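Local coordinates for hypothetical protein (Pseudomonas aeruginosa, PDB 2H9F) that probably isomerises methylaconitate, a step of propionate breakdown by the methylcitrate route, at residues D200-P205 / E251-A256; G208-T213 / A226-Y231; G218-F223 / Q274-I279; R232-R237 / D302-A307; H314-G319 / F350-G355. All blocks are in the same frame, centred on the assembly; numbering follows the deposited sequence.

Contact 1: residues D200-P205 / E251-A256; sequences DDLEVP and ERIRVA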
# COMPACT_ATOMS: atom_id res chain seq x y z
N ASP A 200 -27.26 -7.81 35.39
CA ASP A 200 -27.96 -9.09 35.53
C ASP A 200 -27.09 -10.07 36.31
O ASP A 200 -25.87 -9.84 36.50
CB ASP A 200 -28.23 -9.69 34.14
CG ASP A 200 -29.37 -8.98 33.37
OD1 ASP A 200 -30.57 -9.27 33.64
OD2 ASP A 200 -29.04 -8.18 32.45
N ASP A 201 -27.70 -11.14 36.78
CA ASP A 201 -26.93 -12.26 37.35
C ASP A 201 -26.77 -13.26 36.23
O ASP A 201 -27.75 -13.85 35.80
CB ASP A 201 -27.63 -12.83 38.56
CG ASP A 201 -27.61 -11.86 39.74
OD1 ASP A 201 -26.51 -11.37 40.07
OD2 ASP A 201 -28.69 -11.58 40.31
N LEU A 202 -25.56 -13.38 35.70
CA LEU A 202 -25.32 -14.20 34.54
C LEU A 202 -24.86 -15.56 34.99
O LEU A 202 -23.77 -15.70 35.53
CB LEU A 202 -24.27 -13.56 33.64
CG LEU A 202 -23.97 -14.29 32.32
CD1 LEU A 202 -25.19 -14.29 31.38
CD2 LEU A 202 -22.72 -13.64 31.69
N GLU A 203 -25.67 -16.57 34.72
CA GLU A 203 -25.32 -17.94 35.06
C GLU A 203 -24.44 -18.59 33.99
O GLU A 203 -24.88 -18.77 32.84
CB GLU A 203 -26.58 -18.78 35.18
CG GLU A 203 -27.18 -18.88 36.56
CD GLU A 203 -28.00 -20.16 36.66
OE1 GLU A 203 -27.39 -21.25 36.84
OE2 GLU A 203 -29.24 -20.09 36.50
N VAL A 204 -23.22 -18.95 34.37
CA VAL A 204 -22.30 -19.64 33.48
C VAL A 204 -22.05 -21.07 33.99
O VAL A 204 -21.24 -21.29 34.91
CB VAL A 204 -20.97 -18.87 33.36
CG1 VAL A 204 -20.15 -19.42 32.19
CG2 VAL A 204 -21.24 -17.34 33.20
N PRO A 205 -22.76 -22.06 33.40
CA PRO A 205 -22.71 -23.46 33.82
C PRO A 205 -21.30 -23.98 34.07
O PRO A 205 -20.42 -23.87 33.20
CB PRO A 205 -23.36 -24.18 32.64
CG PRO A 205 -24.36 -23.21 32.13
CD PRO A 205 -23.68 -21.87 32.26
N GLU A 251 -14.73 -17.93 27.04
CA GLU A 251 -15.66 -18.25 25.98
C GLU A 251 -16.97 -18.76 26.57
O GLU A 251 -18.03 -18.54 26.00
CB GLU A 251 -15.07 -19.26 25.01
CG GLU A 251 -16.05 -19.78 23.91
CD GLU A 251 -16.48 -18.72 22.89
OE1 GLU A 251 -15.96 -17.58 22.96
OE2 GLU A 251 -17.37 -19.04 22.02
N ARG A 252 -16.89 -19.44 27.71
CA ARG A 252 -18.10 -19.94 28.36
C ARG A 252 -18.96 -18.80 28.88
O ARG A 252 -20.19 -18.83 28.79
CB ARG A 252 -17.74 -20.94 29.46
CG ARG A 252 -17.60 -22.33 28.86
CD ARG A 252 -16.47 -23.10 29.43
NE ARG A 252 -16.85 -23.80 30.65
CZ ARG A 252 -17.37 -25.02 30.70
NH1 ARG A 252 -17.60 -25.73 29.59
NH2 ARG A 252 -17.68 -25.53 31.89
N ILE A 253 -18.29 -17.77 29.37
CA ILE A 253 -18.98 -16.58 29.84
C ILE A 253 -19.59 -15.85 28.65
O ILE A 253 -20.78 -15.45 28.68
CB ILE A 253 -18.06 -15.63 30.62
CG1 ILE A 253 -17.38 -16.37 31.80
CG2 ILE A 253 -18.87 -14.48 31.18
CD1 ILE A 253 -16.38 -15.59 32.55
N ARG A 254 -18.81 -15.74 27.58
CA ARG A 254 -19.27 -15.07 26.38
C ARG A 254 -20.53 -15.80 25.85
O ARG A 254 -21.51 -15.17 25.50
CB ARG A 254 -18.16 -15.03 25.32
CG ARG A 254 -18.40 -14.01 24.17
CD ARG A 254 -17.36 -14.10 23.04
NE ARG A 254 -17.54 -15.30 22.23
CZ ARG A 254 -18.41 -15.45 21.22
NH1 ARG A 254 -19.16 -14.47 20.78
NH2 ARG A 254 -18.48 -16.60 20.61
N VAL A 255 -20.50 -17.12 25.82
CA VAL A 255 -21.64 -17.92 25.32
C VAL A 255 -22.89 -17.77 26.20
O VAL A 255 -24.02 -17.65 25.70
CB VAL A 255 -21.21 -19.43 25.18
CG1 VAL A 255 -22.40 -20.33 24.84
CG2 VAL A 255 -20.13 -19.57 24.11
N ALA A 256 -22.68 -17.80 27.51
CA ALA A 256 -23.75 -17.57 28.47
C ALA A 256 -24.45 -16.21 28.23
O ALA A 256 -25.68 -16.14 28.17
CB ALA A 256 -23.19 -17.66 29.88

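Contact 2: residues G208-T213 / A226-Y231; sequences GTFKAT and AEEIGY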
# COMPACT_ATOMS: atom_id res chain seq x y z
N GLY A 208 -19.69 -20.34 37.17
CA GLY A 208 -20.19 -19.47 38.24
C GLY A 208 -21.39 -18.62 37.85
O GLY A 208 -21.92 -18.73 36.75
N THR A 209 -21.83 -17.79 38.79
CA THR A 209 -22.87 -16.81 38.51
C THR A 209 -22.27 -15.44 38.79
O THR A 209 -21.73 -15.19 39.86
CB THR A 209 -24.15 -17.08 39.32
OG1 THR A 209 -24.70 -18.31 38.87
CG2 THR A 209 -25.17 -15.98 39.11
N PHE A 210 -22.32 -14.57 37.80
CA PHE A 210 -21.54 -13.35 37.83
C PHE A 210 -22.41 -12.15 37.53
O PHE A 210 -23.30 -12.24 36.72
CB PHE A 210 -20.45 -13.42 36.78
CG PHE A 210 -19.47 -14.54 36.99
CD1 PHE A 210 -18.77 -14.66 38.18
CD2 PHE A 210 -19.25 -15.48 36.00
CE1 PHE A 210 -17.87 -15.71 38.38
CE2 PHE A 210 -18.34 -16.53 36.19
CZ PHE A 210 -17.65 -16.64 37.37
N LYS A 211 -22.13 -11.00 38.14
CA LYS A 211 -22.76 -9.77 37.72
C LYS A 211 -22.33 -9.47 36.29
O LYS A 211 -21.19 -9.70 35.90
CB LYS A 211 -22.38 -8.61 38.63
CG LYS A 211 -22.85 -8.73 40.09
CD LYS A 211 -24.36 -8.81 40.20
CE LYS A 211 -24.82 -8.98 41.64
NZ LYS A 211 -26.30 -9.25 41.73
N ALA A 212 -23.25 -8.99 35.47
CA ALA A 212 -22.88 -8.66 34.11
C ALA A 212 -23.77 -7.56 33.55
O ALA A 212 -24.95 -7.54 33.81
CB ALA A 212 -22.94 -9.92 33.23
N THR A 213 -23.19 -6.64 32.79
CA THR A 213 -23.96 -5.73 31.96
C THR A 213 -23.83 -6.20 30.51
O THR A 213 -22.74 -6.30 29.98
CB THR A 213 -23.42 -4.30 32.08
OG1 THR A 213 -23.76 -3.80 33.39
CG2 THR A 213 -23.99 -3.37 30.98
N ALA A 226 -13.86 -7.67 36.70
CA ALA A 226 -12.57 -8.35 36.87
C ALA A 226 -12.49 -9.15 38.15
O ALA A 226 -12.18 -10.36 38.13
CB ALA A 226 -11.46 -7.35 36.81
N GLU A 227 -12.77 -8.51 39.28
CA GLU A 227 -12.55 -9.15 40.57
C GLU A 227 -13.39 -10.43 40.70
O GLU A 227 -12.90 -11.47 41.13
CB GLU A 227 -12.90 -8.21 41.73
CG GLU A 227 -12.42 -8.74 43.10
CD GLU A 227 -12.85 -7.85 44.30
OE1 GLU A 227 -12.80 -6.59 44.19
OE2 GLU A 227 -13.21 -8.42 45.36
N GLU A 228 -14.65 -10.35 40.29
CA GLU A 228 -15.54 -11.46 40.48
C GLU A 228 -15.09 -12.68 39.67
O GLU A 228 -15.26 -13.81 40.12
CB GLU A 228 -16.98 -11.07 40.15
CG GLU A 228 -17.99 -12.04 40.75
CD GLU A 228 -19.44 -11.68 40.49
OE1 GLU A 228 -19.71 -10.60 39.90
OE2 GLU A 228 -20.30 -12.50 40.90
N ILE A 229 -14.55 -12.48 38.49
CA ILE A 229 -14.19 -13.60 37.65
C ILE A 229 -12.73 -13.99 37.84
O ILE A 229 -12.22 -14.81 37.09
CB ILE A 229 -14.44 -13.33 36.16
CG1 ILE A 229 -13.56 -12.18 35.65
CG2 ILE A 229 -15.94 -13.06 35.92
CD1 ILE A 229 -13.51 -12.12 34.16
N GLY A 230 -12.07 -13.37 38.80
CA GLY A 230 -10.78 -13.83 39.27
C GLY A 230 -9.60 -13.08 38.71
O GLY A 230 -8.49 -13.58 38.77
N TYR A 231 -9.86 -11.91 38.16
CA TYR A 231 -8.84 -11.09 37.54
C TYR A 231 -8.71 -9.75 38.24
O TYR A 231 -9.58 -9.30 38.98
CB TYR A 231 -9.10 -10.89 36.03
CG TYR A 231 -8.90 -12.16 35.24
CD1 TYR A 231 -9.86 -13.16 35.26
CD2 TYR A 231 -7.74 -12.39 34.53
CE1 TYR A 231 -9.68 -14.35 34.56
CE2 TYR A 231 -7.55 -13.58 33.82
CZ TYR A 231 -8.53 -14.56 33.85
OH TYR A 231 -8.35 -15.74 33.17
O HOH W 1 -19.12 -9.75 37.28

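Contact 3: residues G218-F223 / Q274-I279; sequences GIPTVF and QHTPKI. With SO4 (sulfate ion), chain F.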
# COMPACT_ATOMS: atom_id res chain seq x y z
N GLY A 218 -22.63 0.15 19.97
CA GLY A 218 -21.38 -0.08 19.26
C GLY A 218 -21.38 -1.49 18.72
O GLY A 218 -21.39 -1.72 17.49
N ILE A 219 -21.38 -2.45 19.65
CA ILE A 219 -21.42 -3.86 19.34
C ILE A 219 -22.02 -4.54 20.57
O ILE A 219 -21.81 -4.07 21.67
CB ILE A 219 -20.01 -4.38 19.01
CG1 ILE A 219 -20.08 -5.77 18.38
CG2 ILE A 219 -19.12 -4.42 20.23
CD1 ILE A 219 -18.86 -6.12 17.50
N PRO A 220 -22.80 -5.62 20.40
CA PRO A 220 -23.24 -6.37 21.58
C PRO A 220 -22.03 -6.81 22.41
O PRO A 220 -21.12 -7.44 21.88
CB PRO A 220 -23.97 -7.56 20.98
CG PRO A 220 -24.53 -6.99 19.71
CD PRO A 220 -23.30 -6.24 19.18
N THR A 221 -22.00 -6.40 23.68
CA THR A 221 -20.92 -6.68 24.57
C THR A 221 -21.45 -7.17 25.92
O THR A 221 -22.43 -6.64 26.47
CB THR A 221 -20.03 -5.40 24.80
OG1 THR A 221 -19.71 -4.80 23.54
CG2 THR A 221 -18.75 -5.74 25.54
N VAL A 222 -20.82 -8.23 26.41
CA VAL A 222 -21.01 -8.72 27.76
C VAL A 222 -19.88 -8.21 28.64
O VAL A 222 -18.71 -8.54 28.42
CB VAL A 222 -21.01 -10.26 27.81
CG1 VAL A 222 -21.40 -10.71 29.19
CG2 VAL A 222 -21.98 -10.85 26.76
N PHE A 223 -20.23 -7.38 29.63
CA PHE A 223 -19.24 -6.85 30.59
C PHE A 223 -19.34 -7.52 31.95
O PHE A 223 -20.41 -7.60 32.50
CB PHE A 223 -19.43 -5.32 30.86
CG PHE A 223 -19.02 -4.41 29.72
CD1 PHE A 223 -17.70 -4.11 29.50
CD2 PHE A 223 -19.98 -3.84 28.89
CE1 PHE A 223 -17.33 -3.23 28.48
CE2 PHE A 223 -19.61 -2.98 27.86
CZ PHE A 223 -18.29 -2.69 27.66
N GLN A 274 -18.53 -16.29 16.44
CA GLN A 274 -17.40 -15.92 17.27
C GLN A 274 -17.19 -14.41 17.37
O GLN A 274 -16.42 -13.96 18.21
CB GLN A 274 -16.12 -16.60 16.73
CG GLN A 274 -16.04 -18.11 17.00
CD GLN A 274 -15.93 -18.44 18.50
OE1 GLN A 274 -14.97 -18.03 19.18
NE2 GLN A 274 -16.91 -19.18 19.01
N HIS A 275 -17.87 -13.63 16.52
CA HIS A 275 -17.62 -12.18 16.44
C HIS A 275 -18.41 -11.36 17.44
O HIS A 275 -17.92 -10.35 17.91
CB HIS A 275 -17.91 -11.64 15.04
CG HIS A 275 -16.97 -12.14 13.99
ND1 HIS A 275 -15.76 -11.54 13.72
CD2 HIS A 275 -17.06 -13.21 13.16
CE1 HIS A 275 -15.15 -12.20 12.76
NE2 HIS A 275 -15.91 -13.22 12.40
N THR A 276 -19.64 -11.77 17.73
CA THR A 276 -20.46 -11.09 18.70
C THR A 276 -21.17 -12.13 19.56
O THR A 276 -21.44 -13.22 19.08
CB THR A 276 -21.53 -10.19 18.05
OG1 THR A 276 -22.46 -10.98 17.30
CG2 THR A 276 -20.90 -9.18 17.14
N PRO A 277 -21.46 -11.80 20.83
CA PRO A 277 -21.08 -10.56 21.50
C PRO A 277 -19.60 -10.59 21.82
O PRO A 277 -18.99 -11.65 21.80
CB PRO A 277 -21.90 -10.60 22.78
CG PRO A 277 -22.03 -12.02 23.08
CD PRO A 277 -22.29 -12.64 21.71
N LYS A 278 -19.01 -9.43 22.07
CA LYS A 278 -17.68 -9.39 22.70
C LYS A 278 -17.80 -9.64 24.20
O LYS A 278 -18.91 -9.59 24.75
CB LYS A 278 -17.01 -8.05 22.44
CG LYS A 278 -16.90 -7.68 20.94
CD LYS A 278 -16.24 -8.77 20.11
CE LYS A 278 -15.79 -8.32 18.71
NZ LYS A 278 -15.10 -9.46 17.95
N ILE A 279 -16.67 -9.89 24.85
CA ILE A 279 -16.61 -10.18 26.28
C ILE A 279 -15.48 -9.32 26.83
O ILE A 279 -14.39 -9.31 26.29
CB ILE A 279 -16.35 -11.71 26.59
CG1 ILE A 279 -16.10 -11.98 28.07
CG2 ILE A 279 -15.18 -12.28 25.81
CD1 ILE A 279 -17.31 -11.76 28.95
S SO4 F . -15.86 -7.97 14.62
O1 SO4 F . -17.28 -8.18 14.27
O2 SO4 F . -15.06 -7.51 13.49
O3 SO4 F . -15.87 -6.86 15.58
O4 SO4 F . -15.31 -9.22 15.19

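Contact 4: residues R232-R237 / D302-A307; sequences RGTELR and DLLVRA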
# COMPACT_ATOMS: atom_id res chain seq x y z
N ARG A 232 -7.59 -9.12 37.97
CA ARG A 232 -7.18 -7.91 38.62
C ARG A 232 -7.61 -6.73 37.77
O ARG A 232 -7.86 -5.65 38.28
CB ARG A 232 -5.67 -7.98 38.73
CG ARG A 232 -5.02 -6.78 39.18
CD ARG A 232 -5.16 -6.61 40.61
NE ARG A 232 -4.06 -5.74 41.04
CZ ARG A 232 -4.07 -5.05 42.17
NH1 ARG A 232 -5.08 -5.16 43.04
NH2 ARG A 232 -3.04 -4.25 42.41
N GLY A 233 -7.69 -6.94 36.46
CA GLY A 233 -8.12 -5.91 35.51
C GLY A 233 -6.99 -5.24 34.77
O GLY A 233 -7.24 -4.48 33.86
N THR A 234 -5.76 -5.51 35.21
CA THR A 234 -4.53 -4.97 34.66
C THR A 234 -3.82 -5.95 33.70
O THR A 234 -2.84 -5.59 33.05
CB THR A 234 -3.55 -4.61 35.80
OG1 THR A 234 -3.28 -5.78 36.57
CG2 THR A 234 -4.15 -3.56 36.70
N GLU A 235 -4.32 -7.17 33.61
CA GLU A 235 -3.65 -8.22 32.86
C GLU A 235 -3.28 -7.83 31.42
O GLU A 235 -4.07 -7.18 30.71
CB GLU A 235 -4.53 -9.46 32.83
CG GLU A 235 -4.54 -10.29 34.12
CD GLU A 235 -5.48 -9.77 35.21
OE1 GLU A 235 -6.27 -8.83 34.92
OE2 GLU A 235 -5.41 -10.34 36.34
N LEU A 236 -2.10 -8.26 30.99
CA LEU A 236 -1.66 -8.07 29.61
C LEU A 236 -1.85 -9.36 28.78
O LEU A 236 -2.28 -10.39 29.29
CB LEU A 236 -0.19 -7.66 29.58
CG LEU A 236 0.20 -6.45 30.42
CD1 LEU A 236 1.71 -6.33 30.43
CD2 LEU A 236 -0.50 -5.17 29.91
N ARG A 237 -1.54 -9.28 27.50
CA ARG A 237 -1.83 -10.40 26.62
C ARG A 237 -1.10 -11.67 27.01
O ARG A 237 -1.68 -12.74 27.04
CB ARG A 237 -1.53 -10.04 25.19
CG ARG A 237 -2.58 -9.15 24.60
CD ARG A 237 -2.36 -8.98 23.11
NE ARG A 237 -1.04 -8.45 22.86
CZ ARG A 237 -0.39 -8.52 21.70
NH1 ARG A 237 -0.95 -9.06 20.61
NH2 ARG A 237 0.82 -8.00 21.62
N ASP A 302 -10.00 6.62 34.55
CA ASP A 302 -11.25 6.47 35.27
C ASP A 302 -11.58 5.01 35.57
O ASP A 302 -12.27 4.71 36.53
CB ASP A 302 -12.39 7.11 34.48
CG ASP A 302 -12.24 8.62 34.33
OD1 ASP A 302 -12.30 9.35 35.36
OD2 ASP A 302 -12.06 9.10 33.19
N LEU A 303 -11.11 4.08 34.72
CA LEU A 303 -11.32 2.68 34.95
C LEU A 303 -10.38 1.86 34.07
O LEU A 303 -9.70 2.40 33.19
CB LEU A 303 -12.74 2.30 34.60
CG LEU A 303 -13.17 2.33 33.14
CD1 LEU A 303 -14.47 1.56 33.01
CD2 LEU A 303 -13.28 3.77 32.55
N LEU A 304 -10.35 0.56 34.31
CA LEU A 304 -9.59 -0.37 33.48
C LEU A 304 -10.61 -1.17 32.71
O LEU A 304 -11.62 -1.52 33.28
CB LEU A 304 -8.83 -1.36 34.34
CG LEU A 304 -7.68 -0.76 35.20
CD1 LEU A 304 -7.38 -1.71 36.38
CD2 LEU A 304 -6.49 -0.52 34.30
N VAL A 305 -10.29 -1.49 31.47
CA VAL A 305 -11.10 -2.40 30.67
C VAL A 305 -10.15 -3.32 29.89
O VAL A 305 -9.09 -2.91 29.41
CB VAL A 305 -12.02 -1.68 29.70
CG1 VAL A 305 -12.99 -2.71 29.01
CG2 VAL A 305 -12.84 -0.60 30.41
N ARG A 306 -10.52 -4.60 29.83
CA ARG A 306 -9.82 -5.60 29.03
C ARG A 306 -10.87 -6.34 28.22
O ARG A 306 -11.88 -6.80 28.78
CB ARG A 306 -9.09 -6.56 29.96
CG ARG A 306 -7.96 -5.95 30.86
CD ARG A 306 -6.79 -5.56 30.00
NE ARG A 306 -5.65 -5.02 30.73
CZ ARG A 306 -5.45 -3.74 31.04
NH1 ARG A 306 -6.36 -2.81 30.81
NH2 ARG A 306 -4.32 -3.40 31.65
N ALA A 307 -10.66 -6.48 26.91
CA ALA A 307 -11.63 -7.15 26.06
C ALA A 307 -10.98 -8.24 25.26
O ALA A 307 -9.84 -8.14 24.88
CB ALA A 307 -12.34 -6.14 25.14

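Contact 5: residues H314-G319 / F350-G355; sequences HHAMMG and FGHPSG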
# COMPACT_ATOMS: atom_id res chain seq x y z
N HIS A 314 -7.45 -8.62 23.37
CA HIS A 314 -7.05 -7.57 22.42
C HIS A 314 -5.94 -6.69 23.02
O HIS A 314 -5.93 -6.47 24.21
CB HIS A 314 -8.26 -6.73 22.06
CG HIS A 314 -8.07 -5.89 20.84
ND1 HIS A 314 -7.40 -4.68 20.87
CD2 HIS A 314 -8.48 -6.06 19.57
CE1 HIS A 314 -7.40 -4.15 19.66
NE2 HIS A 314 -8.06 -4.96 18.85
N HIS A 315 -5.02 -6.21 22.18
CA HIS A 315 -3.83 -5.44 22.61
C HIS A 315 -4.13 -4.02 23.08
O HIS A 315 -3.30 -3.38 23.76
CB HIS A 315 -2.76 -5.35 21.47
CG HIS A 315 -3.05 -4.32 20.40
ND1 HIS A 315 -4.00 -4.51 19.41
CD2 HIS A 315 -2.52 -3.09 20.18
CE1 HIS A 315 -4.04 -3.43 18.63
NE2 HIS A 315 -3.16 -2.56 19.08
N ALA A 316 -5.27 -3.51 22.66
CA ALA A 316 -5.71 -2.19 23.01
C ALA A 316 -7.25 -2.27 23.17
O ALA A 316 -7.75 -2.95 24.06
CB ALA A 316 -5.27 -1.21 21.93
N MSE A 317 -8.02 -1.62 22.31
CA MSE A 317 -9.46 -1.85 22.34
C MSE A 317 -10.02 -1.78 20.93
O MSE A 317 -9.61 -0.96 20.14
CB MSE A 317 -10.12 -0.81 23.27
CG MSE A 317 -11.60 -1.03 23.52
SE MSE A 317 -12.02 -2.78 24.30
CE MSE A 317 -10.69 -2.67 25.75
N MSE A 318 -10.98 -2.66 20.64
CA MSE A 318 -11.67 -2.66 19.38
C MSE A 318 -12.53 -1.41 19.25
O MSE A 318 -13.12 -0.95 20.21
CB MSE A 318 -12.61 -3.89 19.30
CG MSE A 318 -11.91 -5.28 19.34
SE MSE A 318 -11.61 -5.88 21.16
CE MSE A 318 -13.39 -6.40 21.55
N GLY A 319 -12.65 -0.91 18.04
CA GLY A 319 -13.39 0.32 17.82
C GLY A 319 -14.82 0.29 18.32
O GLY A 319 -15.27 1.17 19.06
N PHE A 350 -10.26 5.21 29.86
CA PHE A 350 -9.97 3.86 30.34
C PHE A 350 -8.56 3.39 29.96
O PHE A 350 -7.97 3.82 28.94
CB PHE A 350 -11.03 2.84 29.89
CG PHE A 350 -11.10 2.61 28.43
CD1 PHE A 350 -11.93 3.38 27.62
CD2 PHE A 350 -10.39 1.57 27.85
CE1 PHE A 350 -12.01 3.17 26.24
CE2 PHE A 350 -10.48 1.33 26.47
CZ PHE A 350 -11.30 2.15 25.67
N GLY A 351 -8.03 2.52 30.82
CA GLY A 351 -6.71 1.96 30.66
C GLY A 351 -6.89 0.62 30.00
O GLY A 351 -7.60 -0.21 30.53
N HIS A 352 -6.26 0.41 28.84
CA HIS A 352 -6.28 -0.90 28.18
C HIS A 352 -4.84 -1.41 28.18
O HIS A 352 -3.99 -0.74 28.71
CB HIS A 352 -6.89 -0.79 26.78
CG HIS A 352 -6.19 0.16 25.87
ND1 HIS A 352 -4.90 -0.04 25.43
CD2 HIS A 352 -6.61 1.33 25.32
CE1 HIS A 352 -4.55 0.97 24.65
NE2 HIS A 352 -5.58 1.80 24.55
N PRO A 353 -4.57 -2.63 27.65
CA PRO A 353 -3.21 -3.17 27.78
C PRO A 353 -2.06 -2.31 27.28
O PRO A 353 -0.96 -2.40 27.82
CB PRO A 353 -3.29 -4.47 26.97
CG PRO A 353 -4.69 -4.88 27.10
CD PRO A 353 -5.46 -3.60 27.00
N SER A 354 -2.29 -1.49 26.26
CA SER A 354 -1.20 -0.76 25.63
C SER A 354 -1.22 0.77 25.83
O SER A 354 -0.42 1.51 25.24
CB SER A 354 -1.13 -1.14 24.15
OG SER A 354 -2.27 -0.75 23.45
N GLY A 355 -2.10 1.26 26.69
CA GLY A 355 -2.31 2.70 26.79
C GLY A 355 -3.68 3.01 27.32
O GLY A 355 -4.28 2.20 28.02

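Contact 1: residues D200-P205 / E251-A256
The guanidinium of Arg252 comes to Pro205 obliquely: Arg252 NH2 lies 3.5 Å from Pro205 O, at an angle too poor for a hydrogen bond. A flexible arginine suits this exposed position, since its chain bends at chi2 and chi3, and packs on Val207 as well. The rest of the contact is apolar. Val204 CG1 is anti to the backbone N (chi1 -167°) and is thereby pushed against the helix backbone, 3.5 Å from Arg252 O, while Val204 CG2 rests on Ala256 CB at 3.9 Å. Small Ala256 lets the strand come near, its CB only 3.6 Å from Glu203 O. Strand 200-204 is in this way packed against helix 244-260, which covers one side of the sheet in what is probably one half of a diaminopimelate epimerase-like fold. Leu202 meets the same helix, CD2 against Ile253 CG2 at 4.0 Å and CD1 beside Ala256 O, and the branched chains fill the buried layer between strand and helix. Farther round the helix, the Arg254 guanidinium forms a side-on salt bridge with Glu251: Arg254 NE to Glu251 OE1 2.9 Å, almost straight (176°), and NH2 to OE2. Arg254 NH1 also reaches Pro277 O.

Contact 2: residues G208-T213 / A226-Y231
With CG anti to the backbone N (chi1 -161°) and the chain extended beyond it, Glu228 stretches its carboxylate from the turn to the backbone of strand 208-216. Phe210 turns its CG beside its own backbone N, bringing the ring against Glu228 and Ile229. Glu228 OE1 takes the amide of Lys211, N to OE1 3.0 Å, with the donor on the syn side but well out of the carboxylate plane. A long acidic side chain suits this place because it can cross to an amide on the strand. The Phe210 ring is gripped differently. Ile229 CG2 sits over one face, 3.9 Å from the centroid and 6° off the normal, a CH-pi contact; Gly208 C lies toward the rim of the opposite face, and Glu228 CD is in plane at the edge, the carboxylate standing nearly perpendicular to the ring. Glu227 to Gly230 form a type I beta turn, and Gly230 takes the positive phi that glycine tolerates easily. The turn follows strand 220-225, and Ile229 also packs on Phe250 of helix 244-260. Lys211 NZ leads away and forms a salt bridge with Asp201. A water donates to Glu228 OE1; its link to Lys211 O is suspiciously short and doubtful. Since Glu228 OE2 faces Thr209 O, another acceptor, at 3.2 Å, that side is probably mildly repulsive, and the polar part of the grip rests on OE1.

Contact 3: residues G218-F223 / Q274-I279
Thr221 and Val222 pair in parallel with Lys278 and Ile279, Lys278 N giving to Pro220 O at 2.9 Å and Val222 N to Lys278 O at 2.9 Å, the latter nearly straight (178°). They belong to a sheet that packs on helix 319-330, consistent with a diaminopimelate epimerase-like fold: Thr221 faces that helix, whereas Val222 and Ile279 face the other way, Ile279 packing on helix 244-260. Beta-branched residues suit such strands. Before the pairing begins, the peptide ahead of Pro277 is cis, and the Pro277 ring lies side by side with Val222, Pro277 CG to Val222 CG2 3.9 Å. Ile219 CD1 packs on Thr276 CG2 at 3.7 Å. Lys278, bent at chi2, sends its amine past Ile219 to a sulfate, where it also bonds Ser309 OG and, weakly, His275 O. The anion, probably from the crystallisation liquor, shows that these donors can hold a negative group. One sulfate oxygen, O4, takes both Lys278 NZ (2.8 Å) and, in the plane of the imidazole, His275 ND1 (2.8 Å).

Contact 4: residues R232-R237 / D302-A307
This is a buried side-chain-to-backbone contact in which one arginine of strand 303-309 holds the loop leading to helix 238-241. Arg306 bends at chi2 (-70°), which brings its guanidinium to three successive loop carbonyls. Arg306 NE bonds Glu235 O at 2.7 Å, with the oxygen close to the guanidinium plane; its NH2 bonds Thr234 O at 3.0 Å, but from well above that carbonyl's plane. Gly233 O lies over the centre of one guanidinium face, 3.4 Å above it. Such a wide planar cation suits the place because carbonyl oxygens can meet it at the edge and over the face. On the strand side Arg306 NH1 bonds Val305 O at 3.1 Å, helping to fix the rotation of the group, and Tyr288 makes a cation-pi contact with it. Leu304 packs alongside: its CD1 touches Thr234 CG2 at 3.7 Å, and its CB lies 3.5 Å from Gly233 O. Gly233 has a positive phi (101°), easy for a residue without a side chain. The loop also braces itself, for the Glu235 carboxylate takes Gly233 N on OE1 at 2.8 Å and Arg232 N on OE2. Glu235 OE1 stands 5.7 Å from Arg306 NE, close enough perhaps to stabilise the buried charge. By bonding successive loop carbonyls, an arginine of a sheet strand ties a connection to the sheet, here of a probable diaminopimelate epimerase-like domain.

Contact 5: residues H314-G319 / F350-G355
Ring packing comes first: Ala316 lies over one face of the His352 imidazole, its CA 3.3 Å above the plane toward the rim and its CB in CH-pi contact, 3.8 Å from the centroid. Gly355 O lies over the centre of the opposite face, so the ring is sandwiched, and small Ala316 allows the loop to come that close. Among the hydrogen bonds, Ser354 OG gives to His315 O at 2.8 Å from above the carbonyl plane; chi1 of 64° turns the hydroxyl to that oxygen. His352 ND1 accepts Ser354 N at 3.1 Å, holding the imidazole at the type I turn from His352 to Gly355, a hairpin turn linking strands 347-352 and 355-366. The loop 314-318 runs on into helix 319-330, on which the sheet of this probable diaminopimelate epimerase-like half packs, with Met318 at the N-cap position. Apolar packing adds the selenomethionine Met317, whose CG meets Phe350 CZ at 3.9 Å while its CB lies at the ring edge; both side chains also touch Ile325 of that helix. Against the backbone, Pro353, a rigid turn residue, sets its CB 3.4 Å from His315 O.

How the contacts relate
Contact 1 opens at strand 200-204 and closes at helix 244-260. Contact 2 falls wholly within that loop, its turn just after strand 220-225. Contact 3 opens on that strand, before contact 2 has closed, and pairs it with 278-283, so it crosses contacts 1 and 2. Contact 4 opens in the loop right after contact 2 closes and ends at strand 303-309, crossing contacts 1 and 3. Contact 5 follows in series, and the 30 residues between its segments hold most of helix 319-330 and helix 335-339. Neighbouring strands connect them: 200-204 beside 208-216, 208-216 beside 220-225, 278-283 beside 303-309, and 303-309 beside 347-352, where contacts 4 and 5 meet.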